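Local structure of amidohydrolase 3 domain-containing protein (Pyrococcus furiosus, 3ICJ) at residues A[337-342]-A[365-370]; A[357-362]-A[388-393]; A[444-449]-A[468-473]. The protein is of uncharacterised function but binds two zinc ions and is probably an amidohydrolase acting on carbon–nitrogen bonds other than peptide bonds. All blocks are in the same frame, centred on the assembly; numbering follows the deposited sequence.

Contact 1: A[337-342]-A[365-370]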
loop_
_atom_site.group_PDB
_atom_site.type_symbol
_atom_site.label_atom_id
_atom_site.label_comp_id
_atom_site.label_asym_id
_atom_site.label_seq_id
_atom_site.Cartn_x
_atom_site.Cartn_y
_atom_site.Cartn_z
ATOM N N ARG A 337 10.509 -16.832 14.131
ATOM C CA ARG A 337 9.461 -17.704 13.620
ATOM C C ARG A 337 9.381 -17.633 12.092
ATOM O O ARG A 337 9.021 -18.618 11.440
ATOM C CB ARG A 337 8.097 -17.333 14.225
ATOM C CG ARG A 337 7.927 -17.656 15.705
ATOM C CD ARG A 337 6.550 -17.181 16.201
ATOM N NE ARG A 337 5.488 -18.148 15.895
ATOM C CZ ARG A 337 4.199 -17.989 16.192
ATOM N NH1 ARG A 337 3.764 -16.871 16.776
ATOM N NH2 ARG A 337 3.338 -18.945 15.882
ATOM N N ALA A 338 9.706 -16.466 11.519
ATOM C CA ALA A 338 9.675 -16.289 10.062
ATOM C C ALA A 338 10.840 -16.995 9.363
ATOM O O ALA A 338 10.669 -17.536 8.275
ATOM C CB ALA A 338 9.637 -14.791 9.688
ATOM N N LYS A 339 12.013 -16.970 9.998
ATOM C CA LYS A 339 13.232 -17.607 9.486
ATOM C C LYS A 339 13.069 -19.058 8.954
ATOM O O LYS A 339 13.273 -19.272 7.753
ATOM C CB LYS A 339 14.360 -17.542 10.516
ATOM C CG LYS A 339 15.102 -16.229 10.609
ATOM C CD LYS A 339 16.181 -16.428 11.662
ATOM C CE LYS A 339 17.151 -15.298 11.695
ATOM N NZ LYS A 339 17.957 -15.405 12.953
ATOM N N PRO A 340 12.647 -20.035 9.795
ATOM C CA PRO A 340 12.607 -21.366 9.157
ATOM C C PRO A 340 11.444 -21.545 8.148
ATOM O O PRO A 340 11.488 -22.470 7.355
ATOM C CB PRO A 340 12.468 -22.330 10.344
ATOM C CG PRO A 340 11.715 -21.552 11.363
ATOM C CD PRO A 340 12.163 -20.101 11.190
ATOM N N LEU A 341 10.458 -20.640 8.148
ATOM C CA LEU A 341 9.380 -20.645 7.131
ATOM C C LEU A 341 9.775 -19.919 5.833
ATOM O O LEU A 341 8.970 -19.830 4.888
ATOM C CB LEU A 341 8.073 -20.057 7.698
ATOM C CG LEU A 341 7.428 -20.801 8.886
ATOM C CD1 LEU A 341 6.268 -19.995 9.461
ATOM C CD2 LEU A 341 6.972 -22.191 8.501
ATOM N N GLY A 342 11.002 -19.380 5.797
ATOM C CA GLY A 342 11.508 -18.633 4.649
ATOM C C GLY A 342 10.753 -17.329 4.370
ATOM O O GLY A 342 10.813 -16.801 3.261
ATOM N N ALA A 365 18.971 -10.228 15.076
ATOM C CA ALA A 365 18.520 -11.461 14.425
ATOM C C ALA A 365 19.331 -11.828 13.167
ATOM O O ALA A 365 19.089 -12.870 12.568
ATOM C CB ALA A 365 17.031 -11.364 14.095
ATOM N N GLU A 366 20.272 -10.960 12.784
ATOM C CA GLU A 366 21.108 -11.109 11.580
ATOM C C GLU A 366 20.241 -11.327 10.355
ATOM O O GLU A 366 20.479 -12.234 9.556
ATOM C CB GLU A 366 22.149 -12.234 11.758
ATOM C CG GLU A 366 23.150 -11.931 12.862
ATOM C CD GLU A 366 23.854 -13.178 13.376
ATOM O OE1 GLU A 366 23.185 -14.095 13.911
ATOM O OE2 GLU A 366 25.087 -13.229 13.255
ATOM N N PHE A 367 19.217 -10.482 10.232
ATOM C CA PHE A 367 18.163 -10.706 9.290
ATOM C C PHE A 367 18.007 -9.432 8.470
ATOM O O PHE A 367 17.825 -8.361 9.024
ATOM C CB PHE A 367 16.864 -11.028 10.056
ATOM C CG PHE A 367 15.683 -11.369 9.161
ATOM C CD1 PHE A 367 15.445 -12.688 8.782
ATOM C CD2 PHE A 367 14.788 -10.377 8.746
ATOM C CE1 PHE A 367 14.339 -13.015 7.978
ATOM C CE2 PHE A 367 13.699 -10.688 7.929
ATOM C CZ PHE A 367 13.481 -12.020 7.546
ATOM N N SER A 368 18.067 -9.537 7.158
ATOM C CA SER A 368 17.928 -8.335 6.334
ATOM C C SER A 368 16.459 -8.130 5.953
ATOM O O SER A 368 15.974 -8.705 4.981
ATOM C CB SER A 368 18.853 -8.399 5.116
ATOM O OG SER A 368 19.264 -7.090 4.743
ATOM N N GLY A 369 15.747 -7.336 6.751
ATOM C CA GLY A 369 14.317 -7.170 6.559
ATOM C C GLY A 369 14.034 -5.939 5.734
ATOM O O GLY A 369 14.937 -5.368 5.114
ATOM N N ARG A 370 12.767 -5.544 5.702
ATOM C CA ARG A 370 12.404 -4.306 5.092
ATOM C C ARG A 370 11.708 -3.396 6.093
ATOM O O ARG A 370 11.068 -3.862 7.045
ATOM C CB ARG A 370 11.565 -4.491 3.789
ATOM C CG ARG A 370 10.389 -5.403 3.908
ATOM C CD ARG A 370 9.654 -5.577 2.570
ATOM N NE ARG A 370 8.756 -4.442 2.297
ATOM C CZ ARG A 370 7.946 -4.358 1.245
ATOM N NH1 ARG A 370 7.926 -5.322 0.327
ATOM N NH2 ARG A 370 7.164 -3.295 1.098
#
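Lys-339 reaches across from the end of helix 328-338 and meets Ala-365 and Phe-367 with different parts of its side chain. Its ammonium donates a hydrogen bond from NZ to Ala-365 O at 2.8 Å, lying in the carbonyl plane on a lone pair, with a C=O...N angle of 141°. Nearer the backbone, Lys-339 CG lies 4.0 Å from Phe-367 CD1, an oblique approach to the ring. CG stands anti to the carbonyl carbon (chi1 -80°) and the chain is extended beyond it, which gives the lysine the reach to touch the ring first and the carbonyl last. The lysine and phenylalanine side chains point opposite ways where they pass.

The closer-packed side lies inward. Ala-365 is buried and its methyl rests on Ile-335 and Glu-336, while the ring of Phe-367 packs on Ile-335 and Val-345. Toward solvent the fit is looser: the lysine is partly exposed and Glu-366 is exposed, its OE1 lying 5.5 Å from Lys-339 NZ, too far for contact. The ammonium has a stronger partner in Glu-336, with which it forms a salt bridge, and the carbonyl end of helix 352-365 would probably add to the negative surroundings. With a leucine here the ammonium is gone, and the Glu-336 carboxylate would probably be left without its charged mate and Ala-365 O without this donor.

Both segments follow the C-terminal end of a helix. Glu-366 follows helix 352-365 in a Schellman motif, and Gly-342, with positive phi, is the C' residue of another that ends helix 328-338. The contact thus joins the C-terminal ends of these two helices, just before the chain enters strands 346-349 and 370-371 of the parallel sheet.

Contact 2: A[357-362]-A[388-393]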
loop_
_atom_site.group_PDB
_atom_site.type_symbol
_atom_site.label_atom_id
_atom_site.label_comp_id
_atom_site.label_asym_id
_atom_site.label_seq_id
_atom_site.Cartn_x
_atom_site.Cartn_y
_atom_site.Cartn_z
ATOM N N VAL A 357 14.680 0.995 16.625
ATOM C CA VAL A 357 14.137 -0.271 17.152
ATOM C C VAL A 357 14.160 -1.353 16.063
ATOM O O VAL A 357 14.599 -2.491 16.312
ATOM C CB VAL A 357 12.695 -0.088 17.742
ATOM C CG1 VAL A 357 12.021 -1.465 18.037
ATOM C CG2 VAL A 357 12.750 0.747 19.025
ATOM N N ALA A 358 13.733 -0.976 14.851
ATOM C CA ALA A 358 13.729 -1.880 13.691
ATOM C C ALA A 358 15.144 -2.306 13.278
ATOM O O ALA A 358 15.387 -3.486 13.066
ATOM C CB ALA A 358 12.990 -1.248 12.504
ATOM N N LEU A 359 16.068 -1.352 13.187
ATOM C CA LEU A 359 17.481 -1.654 12.919
ATOM C C LEU A 359 18.129 -2.554 13.973
ATOM O O LEU A 359 18.828 -3.507 13.615
ATOM C CB LEU A 359 18.296 -0.374 12.703
ATOM C CG LEU A 359 17.929 0.502 11.495
ATOM C CD1 LEU A 359 18.689 1.826 11.541
ATOM C CD2 LEU A 359 18.181 -0.204 10.190
ATOM N N ASP A 360 17.873 -2.278 15.255
ATOM C CA ASP A 360 18.327 -3.139 16.349
ATOM C C ASP A 360 17.811 -4.559 16.204
ATOM O O ASP A 360 18.538 -5.513 16.460
ATOM C CB ASP A 360 17.845 -2.620 17.712
ATOM C CG ASP A 360 18.565 -1.354 18.169
ATOM O OD1 ASP A 360 19.603 -0.971 17.589
ATOM O OD2 ASP A 360 18.071 -0.739 19.130
ATOM N N ALA A 361 16.541 -4.690 15.836
ATOM C CA ALA A 361 15.919 -5.997 15.719
ATOM C C ALA A 361 16.521 -6.805 14.567
ATOM O O ALA A 361 16.768 -8.005 14.725
ATOM C CB ALA A 361 14.440 -5.854 15.557
ATOM N N PHE A 362 16.760 -6.138 13.430
ATOM C CA PHE A 362 17.369 -6.776 12.259
ATOM C C PHE A 362 18.828 -7.150 12.501
ATOM O O PHE A 362 19.271 -8.223 12.084
ATOM C CB PHE A 362 17.262 -5.892 11.001
ATOM C CG PHE A 362 15.860 -5.703 10.494
ATOM C CD1 PHE A 362 14.900 -6.695 10.647
ATOM C CD2 PHE A 362 15.505 -4.524 9.838
ATOM C CE1 PHE A 362 13.602 -6.512 10.172
ATOM C CE2 PHE A 362 14.212 -4.332 9.362
ATOM C CZ PHE A 362 13.259 -5.323 9.527
ATOM N N LEU A 388 23.523 -2.977 6.806
ATOM C CA LEU A 388 22.568 -4.069 6.985
ATOM C C LEU A 388 21.738 -4.347 5.722
ATOM O O LEU A 388 20.954 -5.308 5.709
ATOM C CB LEU A 388 21.613 -3.747 8.142
ATOM C CG LEU A 388 22.131 -3.693 9.581
ATOM C CD1 LEU A 388 21.048 -3.104 10.484
ATOM C CD2 LEU A 388 22.602 -5.080 10.058
ATOM N N LYS A 389 21.885 -3.491 4.699
ATOM C CA LYS A 389 21.165 -3.618 3.399
ATOM C C LYS A 389 19.642 -3.736 3.585
ATOM O O LYS A 389 18.969 -4.516 2.890
ATOM C CB LYS A 389 21.702 -4.806 2.572
ATOM C CG LYS A 389 23.234 -4.847 2.372
ATOM C CD LYS A 389 23.649 -6.151 1.679
ATOM C CE LYS A 389 25.082 -6.092 1.159
ATOM N NZ LYS A 389 26.071 -6.398 2.220
ATOM N N VAL A 390 19.108 -2.954 4.526
ATOM C CA VAL A 390 17.667 -2.935 4.805
ATOM C C VAL A 390 16.920 -2.350 3.612
ATOM O O VAL A 390 17.266 -1.271 3.112
ATOM C CB VAL A 390 17.332 -2.089 6.053
ATOM C CG1 VAL A 390 15.845 -2.237 6.421
ATOM C CG2 VAL A 390 18.213 -2.499 7.231
ATOM N N ARG A 391 15.900 -3.066 3.157
ATOM C CA ARG A 391 15.072 -2.601 2.058
ATOM C C ARG A 391 14.035 -1.646 2.624
ATOM O O ARG A 391 13.596 -1.816 3.762
ATOM C CB ARG A 391 14.422 -3.789 1.372
ATOM C CG ARG A 391 15.435 -4.671 0.622
ATOM C CD ARG A 391 14.911 -6.074 0.391
ATOM N NE ARG A 391 14.954 -6.911 1.593
ATOM C CZ ARG A 391 13.901 -7.520 2.144
ATOM N NH1 ARG A 391 12.699 -7.421 1.599
ATOM N NH2 ARG A 391 14.049 -8.260 3.240
ATOM N N ILE A 392 13.668 -0.627 1.853
ATOM C CA ILE A 392 12.774 0.430 2.336
ATOM C C ILE A 392 11.652 0.679 1.322
ATOM O O ILE A 392 11.893 0.803 0.132
ATOM C CB ILE A 392 13.531 1.764 2.623
ATOM C CG1 ILE A 392 14.496 1.593 3.813
ATOM C CG2 ILE A 392 12.545 2.890 2.936
ATOM C CD1 ILE A 392 15.541 2.707 3.928
ATOM N N SER A 393 10.422 0.701 1.812
ATOM C CA SER A 393 9.294 1.112 1.003
ATOM C C SER A 393 8.822 2.501 1.454
ATOM O O SER A 393 8.383 2.675 2.598
ATOM C CB SER A 393 8.167 0.100 1.117
ATOM O OG SER A 393 7.291 0.246 0.017
#
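Val-390 spreads its two methyls over two residues of helix 352-365. CG2 meets Leu-359 CD2 at 3.7 Å, and CG1 approaches Phe-362 CE2 at 4.0 Å, obliquely to the ring. With CG1 anti to the backbone N (chi1 -173°), CG1 is turned to Phe-362 and CG2 to Leu-359, one helical turn earlier; the valine and phenylalanine side chains run roughly perpendicular. Leu-388 joins from the C-terminal end of helix 379-388: its CD1 lies 4.1 Å from Leu-359 CD2 and 3.9 Å from Leu-359 O. The same methyl of Leu-359 therefore serves both partners, touching Leu-388 and Val-390 at once. No hydrogen bond crosses between the segments; the contact is aliphatic and aromatic, and mostly buried.

A second shell sets these groups in place. Ile-371 of the adjoining strand touches both Phe-362 and Val-390, and Ile-335 of helix 328-338 packs on the phenylalanine as well. Leu-359 also leans on Arg-384 and Ile-385, while Asp-360 forms a salt bridge with Arg-384, so that a charged pair on the helix flank adds to the apolar join between helices 352-365 and 379-388. Lys-389, with positive phi, forms the Schellman turn from which the chain runs on into strand 391-394.

Strands 346-349, 370-371 and 391-394 lie side by side and parallel, linked by helices 352-365 and 379-388. Helices packed in this way against the outside of a parallel sheet in successive beta-alpha-beta crossovers are consistent with the (beta/alpha)8 barrel of amidohydrolases.

Contact 3: A[444-449]-A[468-473]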
loop_
_atom_site.group_PDB
_atom_site.type_symbol
_atom_site.label_atom_id
_atom_site.label_comp_id
_atom_site.label_asym_id
_atom_site.label_seq_id
_atom_site.Cartn_x
_atom_site.Cartn_y
_atom_site.Cartn_z
ATOM N N VAL A 444 0.837 10.515 -9.967
ATOM C CA VAL A 444 0.653 11.550 -8.958
ATOM C C VAL A 444 1.764 11.440 -7.892
ATOM O O VAL A 444 2.263 12.454 -7.419
ATOM C CB VAL A 444 -0.812 11.485 -8.360
ATOM C CG1 VAL A 444 -0.997 12.395 -7.152
ATOM C CG2 VAL A 444 -1.853 11.830 -9.440
ATOM N N SER A 445 2.173 10.216 -7.543
ATOM C CA SER A 445 3.303 10.004 -6.637
ATOM C C SER A 445 4.680 10.250 -7.292
ATOM O O SER A 445 5.612 10.668 -6.617
ATOM C CB SER A 445 3.277 8.599 -6.011
ATOM O OG SER A 445 2.279 8.514 -5.008
ATOM N N ILE A 446 4.802 9.965 -8.589
ATOM C CA ILE A 446 6.020 10.256 -9.357
ATOM C C ILE A 446 6.289 11.777 -9.386
ATOM O O ILE A 446 7.431 12.221 -9.169
ATOM C CB ILE A 446 5.930 9.661 -10.794
ATOM C CG1 ILE A 446 6.196 8.155 -10.750
ATOM C CG2 ILE A 446 6.964 10.302 -11.769
ATOM C CD1 ILE A 446 5.711 7.488 -11.955
ATOM N N ASP A 447 5.228 12.549 -9.636
ATOM C CA ASP A 447 5.257 14.015 -9.633
ATOM C C ASP A 447 5.793 14.554 -8.311
ATOM O O ASP A 447 6.610 15.475 -8.286
ATOM C CB ASP A 447 3.835 14.539 -9.854
ATOM C CG ASP A 447 3.804 15.945 -10.386
ATOM O OD1 ASP A 447 3.633 16.100 -11.620
ATOM O OD2 ASP A 447 3.944 16.892 -9.582
ATOM N N ALA A 448 5.308 13.974 -7.216
ATOM C CA ALA A 448 5.753 14.318 -5.864
ATOM C C ALA A 448 7.252 14.052 -5.625
ATOM O O ALA A 448 7.969 14.885 -5.053
ATOM C CB ALA A 448 4.907 13.564 -4.840
ATOM N N ALA A 449 7.723 12.890 -6.064
ATOM C CA ALA A 449 9.119 12.480 -5.835
ATOM C C ALA A 449 10.129 13.318 -6.625
ATOM O O ALA A 449 11.287 13.510 -6.214
ATOM C CB ALA A 449 9.280 11.003 -6.186
ATOM N N HIS A 468 12.333 4.178 -12.187
ATOM C CA HIS A 468 13.072 3.033 -11.682
ATOM C C HIS A 468 12.555 2.528 -10.330
ATOM O O HIS A 468 12.251 1.331 -10.181
ATOM C CB HIS A 468 14.563 3.344 -11.557
ATOM C CG HIS A 468 15.301 2.294 -10.796
ATOM N ND1 HIS A 468 15.399 0.992 -11.243
ATOM C CD2 HIS A 468 15.951 2.340 -9.608
ATOM C CE1 HIS A 468 16.084 0.281 -10.360
ATOM N NE2 HIS A 468 16.426 1.076 -9.360
ATOM N N LEU A 469 12.436 3.443 -9.363
ATOM C CA LEU A 469 11.949 3.115 -7.999
ATOM C C LEU A 469 10.525 2.561 -7.938
ATOM O O LEU A 469 10.210 1.729 -7.089
ATOM C CB LEU A 469 12.099 4.329 -7.061
ATOM C CG LEU A 469 13.577 4.731 -6.936
ATOM C CD1 LEU A 469 13.720 6.116 -6.291
ATOM C CD2 LEU A 469 14.426 3.683 -6.220
ATOM N N TYR A 470 9.681 2.988 -8.857
ATOM C CA TYR A 470 8.295 2.551 -8.903
ATOM C C TYR A 470 8.089 1.297 -9.756
ATOM O O TYR A 470 6.983 0.829 -9.909
ATOM C CB TYR A 470 7.422 3.683 -9.426
ATOM C CG TYR A 470 6.113 3.892 -8.715
ATOM C CD1 TYR A 470 5.640 5.156 -8.472
ATOM C CD2 TYR A 470 5.344 2.828 -8.311
ATOM C CE1 TYR A 470 4.447 5.352 -7.853
ATOM C CE2 TYR A 470 4.157 3.017 -7.686
ATOM C CZ TYR A 470 3.710 4.282 -7.459
ATOM O OH TYR A 470 2.522 4.474 -6.840
ATOM N N THR A 471 9.174 0.765 -10.297
ATOM C CA THR A 471 9.153 -0.479 -11.034
ATOM C C THR A 471 10.103 -1.528 -10.449
ATOM O O THR A 471 9.703 -2.345 -9.648
ATOM C CB THR A 471 9.426 -0.248 -12.532
ATOM O OG1 THR A 471 10.625 0.501 -12.691
ATOM C CG2 THR A 471 8.299 0.509 -13.178
ATOM N N HIS A 472 11.365 -1.488 -10.847
ATOM C CA HIS A 472 12.348 -2.437 -10.366
ATOM C C HIS A 472 12.682 -2.214 -8.899
ATOM O O HIS A 472 12.963 -3.142 -8.183
ATOM C CB HIS A 472 13.621 -2.413 -11.219
ATOM C CG HIS A 472 14.539 -3.571 -10.974
ATOM N ND1 HIS A 472 15.868 -3.414 -10.662
ATOM C CD2 HIS A 472 14.315 -4.904 -10.986
ATOM C CE1 HIS A 472 16.425 -4.598 -10.508
ATOM N NE2 HIS A 472 15.502 -5.517 -10.694
ATOM N N GLY A 473 12.627 -0.969 -8.464
ATOM C CA GLY A 473 12.958 -0.628 -7.081
ATOM C C GLY A 473 12.017 -1.363 -6.145
ATOM O O GLY A 473 12.441 -2.109 -5.262
#
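Tyr-470 lays the CD1–CE1 side of its ring against Ser-445 and Ile-446 of helix 442-451. Its CE1 lies 3.9 Å from Ser-445 CB, which meets the ring at the edge, near its plane. The neighbouring Tyr-470 CD1 is 3.8 Å from Ile-446 CG1, here an oblique approach, with the terminal CD1 of Ile-446 slightly farther off. The tyrosine adopts an unusual first torsion: chi1 is -138°, off the staggered positions, and with this torsion the CD1–CE1 side faces helix 442-451.

Ile-446 has CG1 anti to the carbonyl carbon (chi1 -78°), which turns this branch, rather than CG2, to the tyrosine. Ser-445 presents its methylene to the ring. Its OG stands 4.4 Å from Tyr-470 OH, so the hydroxyls do not bond to each other. Beyond the two segments, Phe-97 of strand 92-102 forms an edge-to-face pair with the tyrosine ring and also touches Ile-446, bringing the strand to the same cluster. Phe-431 of strand 429-431 packs on Tyr-470 too.

The tyrosine sits in a wider pi-type turn at 469-473. There His-468 O accepts from Thr-471 N at 3.1 Å and from Gly-473 N at 2.9 Å, the donors arriving from opposite faces of the carbonyl plane. A side chain at Gly-473 would run into Leu-469 CA, so this turn suits a glycine.

With no hydrogen bond or charge pair across it, the contact rests on van der Waals and hydrophobic packing of aliphatic carbons against an aromatic ring. The fit at this point is therefore likely to depend on shape and on how the tyrosine ring is turned.

In the fold
Contacts 1 and 2 adjoin, their centres 11 Å apart and their segments alternating along the chain. Ser-368 joins them: its OG bonds to Leu-388 O at 2.6 Å, and its O accepts from Arg-391 NH2, also at 2.6 Å. Contact 3 follows later in the chain and touches neither, its centre about 21 Å from contact 2 and 27 Å from contact 1. Contacts 2 and 3 approach the metal site from different parts of the fold: the side chain of Phe-362 is about 10 Å from that of His-348, and that of Tyr-470 about 9 Å from that of His-101; each is about 13 Å from a bound zinc ion. Contact 1 lies away from that site.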